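Local coordinates for protein packaging enzyme P4 (PDB 4BLO) that hydrolyses nucleoside triphosphates as a hexameric RecA-like ATPase and probably uses that energy to package viral RNA into the phage capsid, at residues K106-R111 against I117-T122; Y242-V247 against A254-D259; S263-R268 against I274-A279. All blocks are in the same frame, centred on the assembly; numbering follows the deposited sequence.

All three contacts gather round one end of the central mixed sheet of a RecA-like P-loop fold. Interaction 2 is the core contact: helix 240-248 packs a phenylalanine on strand 253-258 through van der Waals and CH-pi packing, with no polar bond between side chains. Interactions 1 and 3 are antiparallel hairpins, partly buried, held by backbone bonds and by the S119-H110 pair in one and N276 in the other. Strand 261-269 ties them together: it pairs with 253-258 of interaction 2, forms the hairpin of interaction 3, and touches interaction 1 where F267 meets I117 and R268 probably bonds Y118. Interaction 3 alone reaches ADP directly; interactions 1 and 2 both touch a neighbouring subunit.

Interaction 1 (K106-R111 against I117-T122); sequences KPVTHR and IYSGVT
The hydroxyl of S119 lies between V108 and H110 and serves both: OG donates to V108 O at 2.6 Å and accepts from H110 NE2 at 2.8 Å. The imidazole presents its edge, with the serine oxygen lying in the ring plane, which would help hold the ring's rotation. H110 takes chi1 -63°, with CG beside its own backbone N, and from there the ring reaches across to S119 on the partner segment. Serine suits this position because one small hydroxyl can be donor and acceptor at once.

Y118 makes the apolar half of the contact. P107 CG rests over one face of its ring, 4.2 Å from the centroid, in a CH-pi contact for which proline's rigid, slightly polarised methylenes are well fitted. T109 runs beside Y118 and points the same way, its methyl CG2 3.6 Å from Y118 CD1. Farther out, K106 slants across the phenol end, where CE lies 3.5 Å from Y118 OH; its ammonium makes a long, weak ion pair with E157 of a neighbouring subunit.

Between these groups the hairpin of strands 109-110 and 117-118 is secured by H110 N to I117 O, 2.7 Å, and by a weak return bond from I117 N to H110 O. I117 CG2 packs on H110 CB, while its other branch leads off toward F267.

With NE2 donating, H110 has a defined hydrogen there, and the chain from imidazole through hydroxyl to carbonyl satisfies three polar groups in a row where the hairpin leads into the central strand 120-126.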
loop_
_atom_site.group_PDB
_atom_site.type_symbol
_atom_site.label_atom_id
_atom_site.label_comp_id
_atom_site.label_asym_id
_atom_site.label_seq_id
_atom_site.Cartn_x
_atom_site.Cartn_y
_atom_site.Cartn_z
ATOM N N LYS L 106 9.749 -36.223 -23.381
ATOM C CA LYS L 106 8.994 -35.486 -24.398
ATOM C C LYS L 106 7.508 -35.464 -23.957
ATOM O O LYS L 106 6.998 -36.516 -23.539
ATOM C CB LYS L 106 9.178 -36.154 -25.786
ATOM C CG LYS L 106 8.569 -35.365 -26.949
ATOM C CD LYS L 106 9.367 -35.539 -28.231
ATOM C CE LYS L 106 9.121 -34.411 -29.209
ATOM N NZ LYS L 106 10.165 -34.351 -30.270
ATOM N N PRO L 107 6.813 -34.303 -23.962
ATOM C CA PRO L 107 5.398 -34.303 -23.521
ATOM C C PRO L 107 4.449 -34.966 -24.532
ATOM O O PRO L 107 4.721 -34.900 -25.730
ATOM C CB PRO L 107 5.058 -32.819 -23.350
ATOM C CG PRO L 107 6.200 -32.061 -23.881
ATOM C CD PRO L 107 7.247 -32.967 -24.413
ATOM N N VAL L 108 3.343 -35.597 -24.041
ATOM C CA VAL L 108 2.296 -36.263 -24.835
ATOM C C VAL L 108 1.618 -35.220 -25.742
ATOM O O VAL L 108 1.158 -34.178 -25.263
ATOM C CB VAL L 108 1.271 -37.025 -23.936
ATOM C CG1 VAL L 108 -0.112 -37.104 -24.575
ATOM C CG2 VAL L 108 1.773 -38.419 -23.583
ATOM N N THR L 109 1.604 -35.485 -27.044
ATOM C CA THR L 109 1.023 -34.570 -28.017
ATOM C C THR L 109 -0.511 -34.770 -28.085
ATOM O O THR L 109 -1.007 -35.793 -27.608
ATOM C CB THR L 109 1.724 -34.693 -29.386
ATOM O OG1 THR L 109 1.903 -36.067 -29.749
ATOM C CG2 THR L 109 3.051 -33.969 -29.418
ATOM N N HIS L 110 -1.251 -33.755 -28.614
ATOM C CA HIS L 110 -2.715 -33.722 -28.753
ATOM C C HIS L 110 -3.121 -33.140 -30.126
ATOM O O HIS L 110 -2.307 -32.500 -30.802
ATOM C CB HIS L 110 -3.339 -32.875 -27.616
ATOM C CG HIS L 110 -3.116 -33.413 -26.236
ATOM N ND1 HIS L 110 -4.100 -34.115 -25.569
ATOM C CD2 HIS L 110 -2.035 -33.309 -25.428
ATOM C CE1 HIS L 110 -3.587 -34.430 -24.391
ATOM N NE2 HIS L 110 -2.345 -33.973 -24.260
ATOM N N ARG L 111 -4.376 -33.359 -30.538
ATOM C CA ARG L 111 -4.898 -32.810 -31.791
ATOM C C ARG L 111 -5.682 -31.497 -31.530
ATOM O O ARG L 111 -5.979 -30.758 -32.478
ATOM C CB ARG L 111 -5.796 -33.831 -32.495
ATOM C CG ARG L 111 -5.031 -34.854 -33.315
ATOM C CD ARG L 111 -5.958 -35.862 -33.974
ATOM N NE ARG L 111 -6.241 -36.998 -33.094
ATOM C CZ ARG L 111 -6.875 -38.108 -33.465
ATOM N NH1 ARG L 111 -7.314 -38.247 -34.713
ATOM N NH2 ARG L 111 -7.075 -39.087 -32.594
ATOM N N ILE L 117 -0.014 -30.423 -30.794
ATOM C CA ILE L 117 0.271 -29.582 -29.632
ATOM C C ILE L 117 0.764 -30.432 -28.434
ATOM O O ILE L 117 0.319 -31.570 -28.237
ATOM C CB ILE L 117 -0.957 -28.669 -29.255
ATOM C CG1 ILE L 117 -0.534 -27.501 -28.308
ATOM C CG2 ILE L 117 -2.167 -29.474 -28.732
ATOM C CD1 ILE L 117 -1.516 -26.397 -28.066
ATOM N N TYR L 118 1.676 -29.848 -27.638
ATOM C CA TYR L 118 2.194 -30.490 -26.436
ATOM C C TYR L 118 1.169 -30.360 -25.320
ATOM O O TYR L 118 0.272 -29.521 -25.412
ATOM C CB TYR L 118 3.563 -29.900 -26.010
ATOM C CG TYR L 118 4.710 -30.211 -26.953
ATOM C CD1 TYR L 118 4.871 -31.486 -27.496
ATOM C CD2 TYR L 118 5.680 -29.257 -27.238
ATOM C CE1 TYR L 118 5.925 -31.777 -28.357
ATOM C CE2 TYR L 118 6.756 -29.546 -28.083
ATOM C CZ TYR L 118 6.871 -30.806 -28.645
ATOM O OH TYR L 118 7.918 -31.089 -29.491
ATOM N N SER L 119 1.261 -31.212 -24.296
ATOM C CA SER L 119 0.370 -31.120 -23.143
ATOM C C SER L 119 0.742 -29.873 -22.342
ATOM O O SER L 119 1.924 -29.525 -22.248
ATOM C CB SER L 119 0.471 -32.374 -22.284
ATOM O OG SER L 119 0.104 -33.521 -23.029
ATOM N N GLY L 120 -0.270 -29.178 -21.840
ATOM C CA GLY L 120 -0.095 -27.947 -21.079
ATOM C C GLY L 120 -1.346 -27.103 -21.081
ATOM O O GLY L 120 -2.459 -27.634 -21.175
ATOM N N VAL L 121 -1.181 -25.780 -21.000
ATOM C CA VAL L 121 -2.334 -24.890 -21.016
ATOM C C VAL L 121 -2.254 -23.929 -22.215
ATOM O O VAL L 121 -1.172 -23.558 -22.678
ATOM C CB VAL L 121 -2.585 -24.167 -19.661
ATOM C CG1 VAL L 121 -1.795 -22.868 -19.524
ATOM C CG2 VAL L 121 -4.070 -23.918 -19.455
ATOM N N THR L 122 -3.430 -23.626 -22.754
ATOM C CA THR L 122 -3.656 -22.700 -23.851
ATOM C C THR L 122 -4.468 -21.559 -23.243
ATOM O O THR L 122 -5.355 -21.827 -22.429
ATOM C CB THR L 122 -4.298 -23.418 -25.030
ATOM O OG1 THR L 122 -3.430 -24.482 -25.443
ATOM C CG2 THR L 122 -4.598 -22.483 -26.200
#

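Interaction 2 (Y242-V247 against A254-D259); sequences YVFGQV and AILCAD
F244 reaches from helix 240-248 onto strand 253-258 and meets it over three successive residues. Its CG is anti to the backbone N (chi1 -177°), which sends the ring straight off the helix toward the sheet. L256 CB sits over one ring face, 3.8 Å from the centroid and 17° off the normal, a close CH-pi contact. The ring's far end bears on the strand: CE1 meets the backbone, 3.5 Å from both I255 C and L256 N, and CZ meets the methyl of A254, 3.8 Å from its CB. Alanine suits that place because its single methyl meets the end of the ring; leucine offers a methylene to the face and lets its CD1 branch continue along the ring rim.

Away from this wedge the contact thins quickly. The axes come within 9.2 Å and run nearly antiparallel, at 164°, so one aromatic spans most of the gap. V247, a turn further on, points toward the strand but spends its packing on A123 and M125 of strand 120-126 and on helix 208-222. On the loose side Y242 and Q246 turn from the sheet to a neighbouring subunit, where Y242 OH bonds V235 O.

This is the helix of a beta-alpha-beta crossover, joining strand 226-231 to the parallel strand 253-258 across strand 120-126. R264 also lies against F244, whose side chain is about 7 Å from ADP. Because no polar bond joins the two segments and all four touching residues are buried, the helix is seated by shape and dispersion, which leaves the strand's backbone polar groups to bond with neighbouring strands.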
loop_
_atom_site.group_PDB
_atom_site.type_symbol
_atom_site.label_atom_id
_atom_site.label_comp_id
_atom_site.label_asym_id
_atom_site.label_seq_id
_atom_site.Cartn_x
_atom_site.Cartn_y
_atom_site.Cartn_z
ATOM N N TYR L 242 0.972 -6.047 -25.279
ATOM C CA TYR L 242 2.114 -6.318 -24.406
ATOM C C TYR L 242 1.821 -7.544 -23.546
ATOM O O TYR L 242 2.642 -8.440 -23.514
ATOM C CB TYR L 242 2.444 -5.088 -23.528
ATOM C CG TYR L 242 3.516 -5.326 -22.482
ATOM C CD1 TYR L 242 4.866 -5.149 -22.782
ATOM C CD2 TYR L 242 3.182 -5.713 -21.184
ATOM C CE1 TYR L 242 5.857 -5.378 -21.826
ATOM C CE2 TYR L 242 4.166 -5.954 -20.227
ATOM C CZ TYR L 242 5.501 -5.779 -20.551
ATOM O OH TYR L 242 6.470 -5.998 -19.600
ATOM N N VAL L 243 0.655 -7.591 -22.873
ATOM C CA VAL L 243 0.230 -8.687 -21.991
ATOM C C VAL L 243 0.144 -10.004 -22.784
ATOM O O VAL L 243 0.598 -11.032 -22.290
ATOM C CB VAL L 243 -1.096 -8.361 -21.242
ATOM C CG1 VAL L 243 -1.592 -9.554 -20.408
ATOM C CG2 VAL L 243 -0.927 -7.139 -20.346
ATOM N N PHE L 244 -0.368 -9.973 -24.013
ATOM C CA PHE L 244 -0.454 -11.193 -24.808
ATOM C C PHE L 244 0.957 -11.748 -25.081
ATOM O O PHE L 244 1.201 -12.940 -24.835
ATOM C CB PHE L 244 -1.245 -10.960 -26.117
ATOM C CG PHE L 244 -1.421 -12.222 -26.921
ATOM C CD1 PHE L 244 -2.368 -13.171 -26.556
ATOM C CD2 PHE L 244 -0.618 -12.478 -28.024
ATOM C CE1 PHE L 244 -2.518 -14.350 -27.288
ATOM C CE2 PHE L 244 -0.772 -13.652 -28.759
ATOM C CZ PHE L 244 -1.710 -14.589 -28.382
ATOM N N GLY L 245 1.862 -10.872 -25.526
ATOM C CA GLY L 245 3.253 -11.216 -25.807
ATOM C C GLY L 245 3.921 -11.877 -24.621
ATOM O O GLY L 245 4.707 -12.823 -24.773
ATOM N N GLN L 246 3.532 -11.423 -23.433
ATOM C CA GLN L 246 4.044 -11.928 -22.180
ATOM C C GLN L 246 3.420 -13.276 -21.850
ATOM O O GLN L 246 4.110 -14.143 -21.330
ATOM C CB GLN L 246 3.790 -10.915 -21.056
ATOM C CG GLN L 246 4.483 -9.543 -21.231
ATOM C CD GLN L 246 5.990 -9.577 -21.278
ATOM O OE1 GLN L 246 6.625 -10.321 -20.534
ATOM N NE2 GLN L 246 6.590 -8.766 -22.140
ATOM N N VAL L 247 2.121 -13.464 -22.159
ATOM C CA VAL L 247 1.369 -14.700 -21.899
ATOM C C VAL L 247 1.867 -15.804 -22.838
ATOM O O VAL L 247 1.993 -16.965 -22.422
ATOM C CB VAL L 247 -0.165 -14.478 -21.995
ATOM C CG1 VAL L 247 -0.915 -15.806 -22.028
ATOM C CG2 VAL L 247 -0.669 -13.614 -20.833
ATOM N N ALA L 254 -1.553 -20.058 -26.980
ATOM C CA ALA L 254 -2.134 -18.745 -26.743
ATOM C C ALA L 254 -2.893 -18.306 -27.976
ATOM O O ALA L 254 -2.413 -18.474 -29.098
ATOM C CB ALA L 254 -1.052 -17.734 -26.373
ATOM N N ILE L 255 -4.104 -17.776 -27.745
ATOM C CA ILE L 255 -5.032 -17.257 -28.751
ATOM C C ILE L 255 -5.494 -15.870 -28.343
ATOM O O ILE L 255 -5.974 -15.701 -27.218
ATOM C CB ILE L 255 -6.270 -18.179 -28.963
ATOM C CG1 ILE L 255 -5.896 -19.661 -29.180
ATOM C CG2 ILE L 255 -7.157 -17.650 -30.090
ATOM C CD1 ILE L 255 -6.963 -20.648 -28.695
ATOM N N LEU L 256 -5.380 -14.889 -29.259
ATOM C CA LEU L 256 -5.883 -13.544 -29.040
ATOM C C LEU L 256 -7.160 -13.365 -29.853
ATOM O O LEU L 256 -7.222 -13.785 -31.005
ATOM C CB LEU L 256 -4.841 -12.450 -29.379
ATOM C CG LEU L 256 -5.271 -10.957 -29.096
ATOM C CD1 LEU L 256 -5.470 -10.679 -27.605
ATOM C CD2 LEU L 256 -4.306 -9.960 -29.712
ATOM N N CYS L 257 -8.179 -12.771 -29.236
ATOM C CA CYS L 257 -9.465 -12.462 -29.850
ATOM C C CYS L 257 -9.656 -10.979 -29.918
ATOM O O CYS L 257 -9.337 -10.243 -28.983
ATOM C CB CYS L 257 -10.614 -13.113 -29.094
ATOM S SG CYS L 257 -10.730 -14.896 -29.322
ATOM N N ALA L 258 -10.241 -10.557 -31.015
ATOM C CA ALA L 258 -10.547 -9.175 -31.316
ATOM C C ALA L 258 -11.619 -9.135 -32.389
ATOM O O ALA L 258 -11.487 -9.790 -33.440
ATOM C CB ALA L 258 -9.288 -8.445 -31.772
ATOM N N ASP L 259 -12.698 -8.389 -32.095
ATOM C CA ASP L 259 -13.866 -8.140 -32.955
ATOM C C ASP L 259 -14.522 -9.443 -33.459
ATOM O O ASP L 259 -14.813 -9.569 -34.653
ATOM C CB ASP L 259 -13.496 -7.217 -34.140
ATOM C CG ASP L 259 -12.867 -5.894 -33.722
ATOM O OD1 ASP L 259 -13.620 -4.977 -33.313
ATOM O OD2 ASP L 259 -11.623 -5.786 -33.777
#

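Interaction 3 (S263-R268 against I274-A279); sequences SRTMFR and IFNGAA. With ADP (adenosine-5'-diphosphate), chain N.
I274 N donates to F267 O at 2.8 Å in an almost straight bond (175°), and F267 N returns one to I274 O at 3.0 Å. These two residues are the hydrogen-bonded pair of an antiparallel beta hairpin, strands 261-269 and 272-275, which closes the edge of the RecA-like sheet. F267 and I274 send their apolar side chains to the same face, F267 on toward I255 of the neighbouring strand.

Past F275 the second strand ends; the next pair of bonds is no beta bridge, because one uses the N276 side chain. N276 N bonds T265 O at 2.8 Å, and the amide oxygen OD1 takes T265 N at 3.1 Å. Asparagine fits here twice over: it readily adopts the positive phi of this turn, and its short amide reaches back to the partner strand. T265 N approaches from above the plane of that amide. R264 crosses N276 with its aliphatic CG, the guanidinium and amide planes 80° apart, and at its outer end makes a salt bridge to E241. S263 and R264 together face L256 in a classic beta bulge.

M266 and F275 share the opposite face of the hairpin. M266 CG, anti to its nitrogen at chi1 -175°, runs alongside the ring 3.4 Å from F275 CE1, and SD lies obliquely to it in a Met-aromatic contact. This face lines the ADP pocket between subunits: ADP N6 lies 3.4 Å from R264 NH2 in the guanidinium plane, R273 NH1 bonds ADP, and G129, G131, K132, S133 and I134 of a neighbouring subunit bond it from the P-loop and the residue after. Adenine lies over one face of F275, with ADP C4 3.5 Å from CE2 of that ring.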
loop_
_atom_site.group_PDB
_atom_site.type_symbol
_atom_site.label_atom_id
_atom_site.label_comp_id
_atom_site.label_asym_id
_atom_site.label_seq_id
_atom_site.Cartn_x
_atom_site.Cartn_y
_atom_site.Cartn_z
ATOM N N SER L 263 -7.311 -12.872 -33.651
ATOM C CA SER L 263 -6.344 -11.866 -34.047
ATOM C C SER L 263 -4.917 -12.450 -34.109
ATOM O O SER L 263 -4.178 -12.145 -35.054
ATOM C CB SER L 263 -6.407 -10.708 -33.052
ATOM O OG SER L 263 -5.608 -9.598 -33.419
ATOM N N ARG L 264 -4.527 -13.270 -33.099
ATOM C CA ARG L 264 -3.200 -13.894 -32.994
ATOM C C ARG L 264 -3.226 -15.271 -32.305
ATOM O O ARG L 264 -4.037 -15.494 -31.403
ATOM C CB ARG L 264 -2.231 -12.984 -32.228
ATOM C CG ARG L 264 -1.594 -11.910 -33.096
ATOM C CD ARG L 264 -0.853 -10.879 -32.272
ATOM N NE ARG L 264 0.529 -11.288 -32.030
ATOM C CZ ARG L 264 1.427 -10.551 -31.387
ATOM N NH1 ARG L 264 1.097 -9.358 -30.908
ATOM N NH2 ARG L 264 2.664 -11.002 -31.217
ATOM N N THR L 265 -2.323 -16.192 -32.732
ATOM C CA THR L 265 -2.152 -17.511 -32.117
ATOM C C THR L 265 -0.692 -17.905 -31.980
ATOM O O THR L 265 0.175 -17.426 -32.709
ATOM C CB THR L 265 -2.897 -18.633 -32.826
ATOM O OG1 THR L 265 -2.478 -18.766 -34.189
ATOM C CG2 THR L 265 -4.399 -18.563 -32.638
ATOM N N MET L 266 -0.443 -18.800 -31.034
ATOM C CA MET L 266 0.849 -19.390 -30.736
ATOM C C MET L 266 0.597 -20.769 -30.178
ATOM O O MET L 266 -0.162 -20.907 -29.210
ATOM C CB MET L 266 1.621 -18.513 -29.734
ATOM C CG MET L 266 3.037 -18.958 -29.444
ATOM S SD MET L 266 3.215 -20.485 -28.508
ATOM C CE MET L 266 2.349 -20.072 -27.003
ATOM N N PHE L 267 1.254 -21.782 -30.762
ATOM C CA PHE L 267 1.153 -23.168 -30.321
ATOM C C PHE L 267 2.498 -23.851 -30.444
ATOM O O PHE L 267 3.155 -23.775 -31.491
ATOM C CB PHE L 267 0.065 -23.947 -31.096
ATOM C CG PHE L 267 -1.325 -23.352 -31.011
ATOM C CD1 PHE L 267 -2.056 -23.407 -29.823
ATOM C CD2 PHE L 267 -1.912 -22.744 -32.119
ATOM C CE1 PHE L 267 -3.349 -22.864 -29.748
ATOM C CE2 PHE L 267 -3.210 -22.206 -32.041
ATOM C CZ PHE L 267 -3.915 -22.271 -30.857
ATOM N N ARG L 268 2.909 -24.495 -29.343
ATOM C CA ARG L 268 4.146 -25.271 -29.215
ATOM C C ARG L 268 3.809 -26.706 -29.577
ATOM O O ARG L 268 3.282 -27.449 -28.745
ATOM C CB ARG L 268 4.716 -25.166 -27.789
ATOM C CG ARG L 268 5.054 -23.745 -27.369
ATOM C CD ARG L 268 5.542 -23.661 -25.946
ATOM N NE ARG L 268 5.428 -22.290 -25.448
ATOM C CZ ARG L 268 6.398 -21.380 -25.473
ATOM N NH1 ARG L 268 7.604 -21.696 -25.933
ATOM N NH2 ARG L 268 6.181 -20.159 -25.009
ATOM N N ILE L 274 4.655 -22.510 -33.497
ATOM C CA ILE L 274 3.970 -21.908 -34.634
ATOM C C ILE L 274 3.213 -20.686 -34.199
ATOM O O ILE L 274 2.301 -20.775 -33.380
ATOM C CB ILE L 274 3.063 -22.927 -35.389
ATOM C CG1 ILE L 274 3.910 -24.114 -35.924
ATOM C CG2 ILE L 274 2.267 -22.244 -36.528
ATOM C CD1 ILE L 274 3.155 -25.402 -36.066
ATOM N N PHE L 275 3.592 -19.545 -34.791
ATOM C CA PHE L 275 2.982 -18.239 -34.573
ATOM C C PHE L 275 2.095 -17.887 -35.744
ATOM O O PHE L 275 2.566 -17.838 -36.886
ATOM C CB PHE L 275 4.033 -17.131 -34.352
ATOM C CG PHE L 275 4.956 -17.339 -33.178
ATOM C CD1 PHE L 275 4.603 -16.907 -31.913
ATOM C CD2 PHE L 275 6.192 -17.944 -33.347
ATOM C CE1 PHE L 275 5.473 -17.080 -30.841
ATOM C CE2 PHE L 275 7.055 -18.129 -32.271
ATOM C CZ PHE L 275 6.692 -17.698 -31.028
ATOM N N ASN L 276 0.804 -17.642 -35.451
ATOM C CA ASN L 276 -0.229 -17.258 -36.413
ATOM C C ASN L 276 -0.270 -18.190 -37.648
ATOM O O ASN L 276 -0.001 -17.749 -38.768
ATOM C CB ASN L 276 -0.031 -15.795 -36.847
ATOM C CG ASN L 276 0.022 -14.798 -35.716
ATOM O OD1 ASN L 276 -0.068 -15.133 -34.538
ATOM N ND2 ASN L 276 0.197 -13.546 -36.060
ATOM N N GLY L 277 -0.632 -19.455 -37.416
ATOM C CA GLY L 277 -0.764 -20.474 -38.461
ATOM C C GLY L 277 -2.042 -20.405 -39.274
ATOM O O GLY L 277 -3.021 -19.777 -38.855
ATOM N N ALA L 278 -2.066 -21.112 -40.424
ATOM C CA ALA L 278 -3.168 -21.208 -41.380
ATOM C C ALA L 278 -4.039 -22.421 -41.061
ATOM O O ALA L 278 -4.247 -23.324 -41.885
ATOM C CB ALA L 278 -2.613 -21.298 -42.804
ATOM N N ALA L 279 -4.551 -22.448 -39.824
ATOM C CA ALA L 279 -5.347 -23.574 -39.345
ATOM C C ALA L 279 -6.643 -23.111 -38.630
ATOM O O ALA L 279 -6.591 -22.455 -37.565
ATOM C CB ALA L 279 -4.485 -24.420 -38.404
HETATM P PB ADP N . 12.862 -15.678 -25.112
HETATM O O1B ADP N . 13.603 -14.320 -25.034
HETATM O O2B ADP N . 13.630 -16.723 -24.285
HETATM O O3B ADP N . 11.478 -15.545 -24.575
HETATM P PA ADP N . 13.174 -17.536 -27.357
HETATM O O1A ADP N . 12.453 -18.682 -26.626
HETATM O O2A ADP N . 14.645 -17.741 -27.295
HETATM O O3A ADP N . 12.800 -16.149 -26.642
HETATM O "O5'" ADP N . 12.716 -17.480 -28.867
HETATM C "C5'" ADP N . 12.810 -16.254 -29.610
HETATM C "C4'" ADP N . 12.444 -16.483 -31.052
HETATM O "O4'" ADP N . 11.060 -16.888 -31.145
HETATM C "C3'" ADP N . 12.553 -15.227 -31.907
HETATM O "O3'" ADP N . 13.887 -15.058 -32.374
HETATM C "C2'" ADP N . 11.520 -15.484 -33.007
HETATM O "O2'" ADP N . 12.048 -16.254 -34.081
HETATM C "C1'" ADP N . 10.431 -16.243 -32.240
HETATM N N9 ADP N . 9.332 -15.407 -31.751
HETATM C C8 ADP N . 9.088 -15.020 -30.455
HETATM N N7 ADP N . 8.036 -14.258 -30.309
HETATM C C5 ADP N . 7.539 -14.126 -31.608
HETATM C C6 ADP N . 6.442 -13.422 -32.135
HETATM N N6 ADP N . 5.596 -12.697 -31.399
HETATM N N1 ADP N . 6.240 -13.487 -33.475
HETATM C C2 ADP N . 7.079 -14.216 -34.218
HETATM N N3 ADP N . 8.143 -14.925 -33.827
HETATM C C4 ADP N . 8.330 -14.835 -32.495
#